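Local coordinates for protein myosin-4 (Saccharomyces cerevisiae, PDB 3MMI) that moves ASH1 and other mRNAs into the yeast bud as a type V myosin motor recruited through SHE3, and is represented here by its globular tail, at residues P266-I269 with Q270-Q273; V275-L278 with Q279-I282; I168-F171 with D172-N176. All blocks are in the same frame, centred on the assembly; numbering follows the deposited sequence.

Interaction 1. Residues P266-I269 with Q270-Q273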
ATOM      1  N   PRO A 266      13.398   4.205  -3.488  1.00 30.82           N
ATOM      2  CA  PRO A 266      13.432   3.457  -2.249  1.00 30.87           C
ATOM      3  C   PRO A 266      12.225   2.516  -2.115  1.00 30.73           C
ATOM      4  O   PRO A 266      12.411   1.470  -1.486  1.00 28.84           O
ATOM      5  CB  PRO A 266      13.428   4.532  -1.158  1.00 29.12           C
ATOM      6  CG  PRO A 266      14.163   5.693  -1.880  1.00 30.56           C
ATOM      7  CD  PRO A 266      13.632   5.648  -3.276  1.00 31.13           C
ATOM      8  N   ASN A 267      11.068   2.853  -2.710  1.00 24.80           N
ATOM      9  CA  ASN A 267       9.956   1.974  -2.617  1.00 22.13           C
ATOM     10  C   ASN A 267      10.221   0.637  -3.341  1.00 20.60           C
ATOM     11  O   ASN A 267       9.555  -0.350  -3.045  1.00 21.38           O
ATOM     12  CB  ASN A 267       8.702   2.635  -3.207  1.00 23.99           C
ATOM     13  CG  ASN A 267       8.338   3.864  -2.479  1.00 22.68           C
ATOM     14  OD1 ASN A 267       8.276   4.958  -3.045  1.00 27.06           O
ATOM     15  ND2 ASN A 267       8.052   3.707  -1.239  1.00 25.73           N
ATOM     16  N   LEU A 268      11.147   0.646  -4.299  1.00 17.34           N
ATOM     17  CA  LEU A 268      11.435  -0.504  -5.092  1.00 20.51           C
ATOM     18  C   LEU A 268      12.864  -1.099  -4.795  1.00 20.01           C
ATOM     19  O   LEU A 268      13.487  -1.733  -5.652  1.00 15.44           O
ATOM     20  CB  LEU A 268      11.403  -0.114  -6.578  1.00 21.58           C
ATOM     21  CG  LEU A 268      10.038   0.312  -7.103  1.00 23.86           C
ATOM     22  CD1 LEU A 268      10.250   0.937  -8.440  1.00 21.99           C
ATOM     23  CD2 LEU A 268       9.181  -0.925  -7.281  1.00 19.51           C
ATOM     24  N   ILE A 269      13.320  -0.896  -3.546  1.00 18.89           N
ATOM     25  CA  ILE A 269      14.646  -1.326  -3.134  1.00 19.68           C
ATOM     26  C   ILE A 269      14.990  -2.824  -3.285  1.00 14.75           C
ATOM     27  O   ILE A 269      16.049  -3.124  -3.807  1.00 16.39           O
ATOM     28  CB  ILE A 269      15.021  -0.771  -1.738  1.00 19.75           C
ATOM     29  CG1 ILE A 269      16.513  -0.792  -1.608  1.00 25.95           C
ATOM     30  CG2 ILE A 269      14.185  -1.437  -0.582  1.00 17.78           C
ATOM     31  CD1 ILE A 269      17.016  -0.654  -0.083  1.00 46.28           C
ATOM     32  N   GLN A 270      14.040  -3.716  -3.033  1.00 14.23           N
ATOM     33  CA  GLN A 270      14.355  -5.155  -3.117  1.00 15.52           C
ATOM     34  C   GLN A 270      14.525  -5.537  -4.525  1.00 15.68           C
ATOM     35  O   GLN A 270      15.497  -6.205  -4.867  1.00 13.45           O
ATOM     36  CB  GLN A 270      13.313  -5.971  -2.387  1.00 16.51           C
ATOM     37  CG  GLN A 270      13.674  -6.118  -0.915  1.00 15.34           C
ATOM     38  CD  GLN A 270      13.319  -4.925  -0.115  1.00 20.32           C
ATOM     39  OE1 GLN A 270      12.231  -4.390  -0.297  1.00 19.32           O
ATOM     40  NE2 GLN A 270      14.196  -4.527   0.853  1.00 18.44           N
ATOM     41  N   ILE A 271      13.614  -5.057  -5.408  1.00 14.92           N
ATOM     42  CA  ILE A 271      13.661  -5.581  -6.764  1.00 13.13           C
ATOM     43  C   ILE A 271      14.814  -4.885  -7.471  1.00 15.47           C
ATOM     44  O   ILE A 271      15.525  -5.483  -8.237  1.00 13.51           O
ATOM     45  CB  ILE A 271      12.344  -5.429  -7.630  1.00 17.15           C
ATOM     46  CG1 ILE A 271      12.643  -5.879  -9.027  1.00 15.00           C
ATOM     47  CG2 ILE A 271      11.887  -3.937  -7.805  1.00 10.91           C
ATOM     48  CD1 ILE A 271      12.890  -7.419  -9.167  1.00 10.70           C
ATOM     49  N   ILE A 272      15.074  -3.602  -7.153  1.00 17.68           N
ATOM     50  CA  ILE A 272      16.244  -2.914  -7.683  1.00 14.16           C
ATOM     51  C   ILE A 272      17.593  -3.560  -7.237  1.00 14.68           C
ATOM     52  O   ILE A 272      18.437  -3.859  -8.090  1.00 10.69           O
ATOM     53  CB  ILE A 272      16.338  -1.383  -7.290  1.00 18.70           C
ATOM     54  CG1 ILE A 272      15.197  -0.474  -7.860  1.00 17.45           C
ATOM     55  CG2 ILE A 272      17.723  -0.764  -7.588  1.00  9.65           C
ATOM     56  CD1 ILE A 272      15.278  -0.558  -9.183  1.00 34.64           C
ATOM     57  N   GLN A 273      17.770  -3.894  -5.975  1.00 14.78           N
ATOM     58  CA  GLN A 273      18.972  -4.609  -5.568  1.00 15.78           C
ATOM     59  C   GLN A 273      19.147  -5.988  -6.199  1.00 14.85           C
ATOM     60  O   GLN A 273      20.240  -6.348  -6.486  1.00 13.53           O
ATOM     61  CB  GLN A 273      19.105  -4.716  -4.062  1.00 15.58           C
ATOM     62  CG  GLN A 273      19.007  -3.441  -3.319  1.00 19.50           C
ATOM     63  CD  GLN A 273      20.289  -2.769  -3.128  1.00 40.96           C
ATOM     64  OE1 GLN A 273      21.175  -2.788  -3.969  1.00 27.26           O
ATOM     65  NE2 GLN A 273      20.410  -2.141  -2.006  1.00 44.95           N
TER
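Leu268, Ile269 and Gln270 form the N-terminal turn of helix 269-279 in the DIL domain of the globular tail, with Leu268 at the N-cap position. This first turn sets apolar Leu268 and Ile271 on the buried side and Ile269 with Gln270 and Gln273 on a partly exposed one. Leu268 CB rests 4.0 Å from both Ile271 CG2 and Ile272 CG1, and its side chain runs alongside that of Ile271. Leu268 touches Val254 and Ile271 touches Ile250, both of helix 240-257. The carbonyl of Leu268 starts the helical ladder, since Ile272 N donates to Leu268 O at 2.9 Å almost along the C=O axis.

Ile269 splits its two branches between neighbours. With CG1 anti to the backbone N (chi1 -159°), that branch lies beside Gln273, CG1 to CG 4.0 Å, while CG2 is left next to Gln270. The Gln270 chain bends at chi2 (80°) and brings its amide back to Ile269, where the two side chains cross obliquely. What fixes that amide lies outside the turn: NE2 donates to Ala297 O and OE1 accepts from Asn224 ND2, so both ends are satisfied, which is consistent with the amide orientation. The methyl Ile269 CG2 therefore sits against a tethered polar group, 3.4 Å from Gln270 NE2 and 3.6 Å from Gln270 CD.

Interaction 2. Residues V275-L278 with Q279-I282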
ATOM      1  N   VAL A 275      18.115  -7.056  -9.167  1.00 17.43           N
ATOM      2  CA  VAL A 275      18.633  -7.036 -10.521  1.00 15.83           C
ATOM      3  C   VAL A 275      20.013  -6.364 -10.586  1.00 19.07           C
ATOM      4  O   VAL A 275      20.825  -6.661 -11.499  1.00 17.18           O
ATOM      5  CB  VAL A 275      17.637  -6.408 -11.573  1.00 19.76           C
ATOM      6  CG1 VAL A 275      16.273  -7.184 -11.548  1.00 13.57           C
ATOM      7  CG2 VAL A 275      17.442  -4.912 -11.352  1.00 13.76           C
ATOM      8  N   LYS A 276      20.388  -5.565  -9.609  1.00 17.08           N
ATOM      9  CA  LYS A 276      21.744  -5.080  -9.594  1.00 18.72           C
ATOM     10  C   LYS A 276      22.707  -6.191  -9.235  1.00 18.55           C
ATOM     11  O   LYS A 276      23.747  -6.287  -9.790  1.00 15.34           O
ATOM     12  CB  LYS A 276      21.946  -3.832  -8.717  1.00 19.73           C
ATOM     13  CG  LYS A 276      21.390  -2.547  -9.313  1.00 27.42           C
ATOM     14  CD  LYS A 276      21.626  -1.347  -8.439  1.00 44.62           C
ATOM     15  CE  LYS A 276      21.273  -0.034  -9.115  1.00 50.07           C
ATOM     16  NZ  LYS A 276      21.712   0.077 -10.494  1.00 49.61           N
ATOM     17  N   ILE A 277      22.302  -7.053  -8.325  1.00 17.50           N
ATOM     18  CA  ILE A 277      23.141  -8.182  -7.980  1.00 17.17           C
ATOM     19  C   ILE A 277      23.489  -8.982  -9.230  1.00 16.95           C
ATOM     20  O   ILE A 277      24.577  -9.489  -9.370  1.00 15.82           O
ATOM     21  CB  ILE A 277      22.426  -9.048  -6.879  1.00 18.90           C
ATOM     22  CG1 ILE A 277      22.745  -8.391  -5.537  1.00 19.44           C
ATOM     23  CG2 ILE A 277      22.922 -10.446  -6.929  1.00 12.66           C
ATOM     24  CD1 ILE A 277      21.816  -8.679  -4.544  1.00 17.71           C
ATOM     25  N   LEU A 278      22.531  -9.096 -10.135  1.00 17.31           N
ATOM     26  CA  LEU A 278      22.679  -9.913 -11.283  1.00 18.59           C
ATOM     27  C   LEU A 278      23.739  -9.348 -12.243  1.00 22.97           C
ATOM     28  O   LEU A 278      24.360 -10.079 -13.081  1.00 19.60           O
ATOM     29  CB  LEU A 278      21.330 -10.027 -11.997  1.00 18.72           C
ATOM     30  CG  LEU A 278      20.363 -11.060 -11.406  1.00 19.38           C
ATOM     31  CD1 LEU A 278      18.974 -10.892 -12.087  1.00 20.00           C
ATOM     32  CD2 LEU A 278      20.907 -12.513 -11.474  1.00 13.39           C
ATOM     33  N   GLN A 279      23.938  -8.030 -12.170  1.00 22.88           N
ATOM     34  CA  GLN A 279      24.957  -7.419 -12.971  1.00 23.41           C
ATOM     35  C   GLN A 279      26.352  -7.316 -12.304  1.00 25.71           C
ATOM     36  O   GLN A 279      27.283  -7.030 -12.996  1.00 25.78           O
ATOM     37  CB  GLN A 279      24.487  -6.052 -13.469  1.00 24.20           C
ATOM     38  CG  GLN A 279      23.132  -6.072 -14.147  1.00 21.25           C
ATOM     39  CD  GLN A 279      22.463  -4.703 -14.148  1.00 23.74           C
ATOM     40  OE1 GLN A 279      22.817  -3.912 -14.988  1.00 29.22           O
ATOM     41  NE2 GLN A 279      21.449  -4.426 -13.277  1.00 18.73           N
ATOM     42  N   LEU A 280      26.495  -7.498 -10.991  1.00 27.53           N
ATOM     43  CA  LEU A 280      27.825  -7.581 -10.392  1.00 31.79           C
ATOM     44  C   LEU A 280      28.683  -8.691 -10.993  1.00 35.63           C
ATOM     45  O   LEU A 280      28.207  -9.760 -11.357  1.00 38.92           O
ATOM     46  CB  LEU A 280      27.850  -7.624  -8.859  1.00 30.05           C
ATOM     47  CG  LEU A 280      27.035  -6.470  -8.215  1.00 39.42           C
ATOM     48  CD1 LEU A 280      26.671  -6.698  -6.684  1.00 34.61           C
ATOM     49  CD2 LEU A 280      27.663  -5.089  -8.480  1.00 32.53           C
ATOM     50  N   LYS A 281      29.958  -8.452 -11.165  1.00 38.74           N
ATOM     51  CA  LYS A 281      30.881  -9.487 -11.596  1.00 45.36           C
ATOM     52  C   LYS A 281      31.667  -9.888 -10.379  1.00 47.79           C
ATOM     53  O   LYS A 281      32.713  -9.340 -10.128  1.00 49.67           O
ATOM     54  CB  LYS A 281      31.865  -8.923 -12.607  1.00 46.06           C
ATOM     55  CE  LYS A 281      35.091  -6.789 -11.984  1.00 85.45           C
ATOM     56  NZ  LYS A 281      34.578  -5.582 -11.298  1.00 82.95           N
ATOM     57  N   ILE A 282      31.166 -10.805  -9.576  1.00 45.73           N
ATOM     58  CA  ILE A 282      31.882 -11.016  -8.273  1.00 47.20           C
ATOM     59  C   ILE A 282      32.663 -12.284  -8.437  1.00 48.97           C
ATOM     60  O   ILE A 282      32.094 -13.328  -8.826  1.00 49.53           O
ATOM     61  CB  ILE A 282      30.976 -11.217  -7.084  1.00 47.50           C
ATOM     62  CG1 ILE A 282      29.954 -10.067  -6.991  1.00 51.71           C
ATOM     63  CG2 ILE A 282      31.795 -11.343  -5.797  1.00 42.61           C
ATOM     64  CD1 ILE A 282      28.550 -10.626  -6.635  1.00 54.69           C
TER
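Gln279 folds back on Val275 with its side-chain amide, and this hook marks the C-terminal turn of helix 269-279, within the DIL domain of the tail. It is a worked example of a helix end in which a side chain reinforces a carbonyl that the backbone serves poorly. The chain of Gln279 is extended beyond CG, and CG stands beside the backbone N (chi1 -52°), which directs the amide back along the helix. NE2 then reaches Val275 O at 2.9 Å by a nearly straight bond. Val275 O lies in the plane of the Gln279 amide, whereas NE2 comes from above the plane of the carbonyl. By comparison, the backbone bond from Gln279 N to Val275 O is weak, at 3.5 Å.

This is the firm side of the turn. NE2 also donates to Asp247 OD2 of helix 240-257, Val275 packs on Val246 of that helix, and Leu278 is buried against Ile306 of helix 300-308. A leucine in place of Gln279 would probably leave Val275 O with weak backbone donors and deprive Asp247 of a hydrogen-bond partner.

The other side is looser. Lys276 is exposed, and its ammonium makes a long, weak ion pair with Asp247. Leu280 is also exposed; its apolar contact with the Ile277 side chain is wide, Leu280 CD1 to Ile277 CG1 4.4 Å, though CD1 comes nearer to Ile277 CA, at 4.0 Å. Both residues touch Phe292 of helix 285-292. The last backbone bonds are bent and shared: Lys276 O accepts two, nearly in line with its carbonyl bond from Leu280 N at 3.2 Å and from above the carbonyl plane from Gln279 N at 3.0 Å.

Interaction 3. Residues I168-F171 with D172-N176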
ATOM      1  N   ILE A 168      -2.862  -4.885 -15.932  1.00 34.59           N
ATOM      2  CA  ILE A 168      -1.886  -4.135 -16.650  1.00 31.07           C
ATOM      3  C   ILE A 168      -0.736  -5.073 -17.001  1.00 30.33           C
ATOM      4  O   ILE A 168       0.117  -4.723 -17.813  1.00 30.57           O
ATOM      5  CB  ILE A 168      -1.370  -3.025 -15.781  1.00 32.61           C
ATOM      6  CG1 ILE A 168      -2.447  -1.980 -15.588  1.00 35.79           C
ATOM      7  CG2 ILE A 168      -0.187  -2.445 -16.305  1.00 32.26           C
ATOM      8  CD1 ILE A 168      -2.008  -1.051 -14.559  1.00 43.78           C
ATOM      9  N   GLU A 169      -0.705  -6.274 -16.451  1.00 26.11           N
ATOM     10  CA  GLU A 169       0.283  -7.257 -16.935  1.00 26.86           C
ATOM     11  C   GLU A 169       1.758  -6.897 -16.552  1.00 26.07           C
ATOM     12  O   GLU A 169       2.739  -7.061 -17.349  1.00 23.88           O
ATOM     13  CB  GLU A 169       0.176  -7.429 -18.480  1.00 26.00           C
ATOM     14  CG  GLU A 169      -1.241  -7.847 -18.972  1.00 35.81           C
ATOM     15  CD  GLU A 169      -1.322  -7.977 -20.493  1.00 41.76           C
ATOM     16  OE1 GLU A 169      -1.436  -9.068 -20.978  1.00 43.58           O
ATOM     17  OE2 GLU A 169      -1.256  -6.986 -21.223  1.00 49.42           O
ATOM     18  N   ILE A 170       1.928  -6.402 -15.334  1.00 26.64           N
ATOM     19  CA  ILE A 170       3.215  -5.933 -14.885  1.00 27.87           C
ATOM     20  C   ILE A 170       4.341  -6.945 -15.079  1.00 25.94           C
ATOM     21  O   ILE A 170       5.428  -6.575 -15.533  1.00 27.03           O
ATOM     22  CB  ILE A 170       3.203  -5.356 -13.442  1.00 31.65           C
ATOM     23  CG1 ILE A 170       3.043  -3.807 -13.486  1.00 41.31           C
ATOM     24  CG2 ILE A 170       4.589  -5.394 -12.838  1.00 25.60           C
ATOM     25  CD1 ILE A 170       1.713  -3.303 -13.169  1.00 33.09           C
ATOM     26  N   PHE A 171       4.070  -8.202 -14.830  1.00 23.61           N
ATOM     27  CA  PHE A 171       5.005  -9.229 -15.088  1.00 22.48           C
ATOM     28  C   PHE A 171       5.557  -9.280 -16.524  1.00 25.42           C
ATOM     29  O   PHE A 171       6.780  -9.271 -16.734  1.00 26.03           O
ATOM     30  CB  PHE A 171       4.480 -10.624 -14.648  1.00 23.51           C
ATOM     31  CG  PHE A 171       5.482 -11.712 -14.944  1.00 24.50           C
ATOM     32  CD1 PHE A 171       6.534 -11.955 -14.061  1.00 25.31           C
ATOM     33  CD2 PHE A 171       5.469 -12.375 -16.156  1.00 25.17           C
ATOM     34  CE1 PHE A 171       7.558 -12.954 -14.374  1.00 26.95           C
ATOM     35  CE2 PHE A 171       6.469 -13.330 -16.495  1.00 27.81           C
ATOM     36  CZ  PHE A 171       7.493 -13.668 -15.602  1.00 24.42           C
ATOM     37  N   ASP A 172       4.672  -9.396 -17.519  1.00 27.59           N
ATOM     38  CA  ASP A 172       5.064  -9.463 -18.937  1.00 29.78           C
ATOM     39  C   ASP A 172       5.694  -8.238 -19.431  1.00 27.21           C
ATOM     40  O   ASP A 172       6.489  -8.314 -20.332  1.00 31.26           O
ATOM     41  CB  ASP A 172       3.900  -9.769 -19.899  1.00 30.75           C
ATOM     42  CG  ASP A 172       3.500 -11.235 -19.881  1.00 37.64           C
ATOM     43  OD1 ASP A 172       4.375 -12.073 -19.630  1.00 37.49           O
ATOM     44  OD2 ASP A 172       2.288 -11.550 -20.095  1.00 45.42           O
ATOM     45  N   MET A 173       5.364  -7.115 -18.835  1.00 26.36           N
ATOM     46  CA  MET A 173       5.946  -5.809 -19.204  1.00 24.23           C
ATOM     47  C   MET A 173       7.381  -5.713 -18.702  1.00 22.79           C
ATOM     48  O   MET A 173       8.200  -5.112 -19.322  1.00 21.45           O
ATOM     49  CB  MET A 173       5.053  -4.736 -18.536  1.00 26.90           C
ATOM     50  CG  MET A 173       4.966  -3.427 -19.230  1.00 31.55           C
ATOM     51  SD  MET A 173       4.009  -2.227 -18.367  1.00 33.42           S
ATOM     52  CE  MET A 173       3.144  -3.151 -17.106  1.00 57.70           C
ATOM     53  N   VAL A 174       7.677  -6.286 -17.516  1.00 24.14           N
ATOM     54  CA  VAL A 174       8.902  -5.890 -16.795  1.00 20.33           C
ATOM     55  C   VAL A 174       9.855  -7.017 -16.732  1.00 19.07           C
ATOM     56  O   VAL A 174      11.024  -6.789 -17.034  1.00 20.79           O
ATOM     57  CB  VAL A 174       8.645  -5.352 -15.344  1.00 23.00           C
ATOM     58  CG1 VAL A 174       9.973  -5.208 -14.582  1.00 17.17           C
ATOM     59  CG2 VAL A 174       7.809  -4.148 -15.329  1.00 15.24           C
ATOM     60  N   LEU A 175       9.407  -8.218 -16.369  1.00 20.78           N
ATOM     61  CA  LEU A 175      10.285  -9.339 -16.012  1.00 21.56           C
ATOM     62  C   LEU A 175      10.458 -10.448 -17.069  1.00 26.43           C
ATOM     63  O   LEU A 175      11.411 -11.283 -16.945  1.00 26.31           O
ATOM     64  CB  LEU A 175       9.695  -9.993 -14.753  1.00 20.90           C
ATOM     65  CG  LEU A 175       9.748  -9.161 -13.497  1.00 18.94           C
ATOM     66  CD1 LEU A 175       9.184  -9.945 -12.349  1.00 14.81           C
ATOM     67  CD2 LEU A 175      11.310  -8.739 -13.280  1.00 15.03           C
ATOM     68  N   ASN A 176       9.484 -10.543 -17.997  1.00 28.42           N
ATOM     69  CA  ASN A 176       9.351 -11.709 -18.942  1.00 32.27           C
ATOM     70  C   ASN A 176      10.380 -11.609 -20.027  1.00 33.67           C
ATOM     71  O   ASN A 176      10.244 -10.809 -20.934  1.00 27.73           O
ATOM     72  CB  ASN A 176       7.963 -11.726 -19.605  1.00 35.35           C
ATOM     73  CG  ASN A 176       7.689 -13.019 -20.388  1.00 36.98           C
ATOM     74  OD1 ASN A 176       8.595 -13.796 -20.690  1.00 39.70           O
ATOM     75  ND2 ASN A 176       6.422 -13.237 -20.702  1.00 35.10           N
TER
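Phe171 O gathers the backbone donors that close the short helix 170-174, part of the Dilute region of the tail. Leu175 N gives it the shorter bond, 2.9 Å, tilted modestly from the carbonyl plane; Val174 N comes from above that plane at 3.2 Å and also makes a weak bond to Ile170 O, and Asn176 N adds a weak third to Phe171 O. At the start of the helix, Met173 N donates to Glu169 O at 3.0 Å. Glu169 itself has positive phi and is the C-prime residue of a Schellman motif, so its own N and that of Ile170 turn back to carbonyls in the last turn of helix 132-168.

The side chains repeat the economy. Asn176 ND2 reaches Asp172 OD1 at 2.6 Å, meeting it from above the carboxylate plane, while Asn176 OD1 accepts a weak bond from Lys178 N. With its CG anti to the backbone N (chi1 179°), the Phe171 ring lies across Leu175, CE1 to CB 3.7 Å, and has Asn176 N over one face; Lys234 adds a cation-pi contact. Met173 CE packs against Ile168 CG2 and Ile170 CG1, the latter at 3.7 Å. Glu169 OE1 and Asp172 OD2 stand 4.6 Å apart, a proximity of like charges that would probably be mildly unfavourable, although Lys187 of helix 185-204 lies against Glu169 and may temper the effect. The bond from Asn176 ND2 to OD1 ties the aspartate to the helix end and may partly offset that cost.

In the fold
From the N terminus, interaction 3 comes first, at the turn where helix 132-168 gives way to the short helix 170-174. The chain then runs through helices 185-204, 209-234 and 240-257 before interaction 1 opens helix 269-279 and interaction 2 ends it, leading toward helix 285-292. All three are local turns in series; none nests in or crosses another. Interactions 1 and 2 adjoin along helix 269-279; interaction 3 touches neither, though its nearest atoms come within about 5 Å of each. Shared neighbours join them: Leu227 of helix 209-234 meets side chains of interactions 1 and 3, and Val246 of helix 240-257 those of interactions 2 and 3.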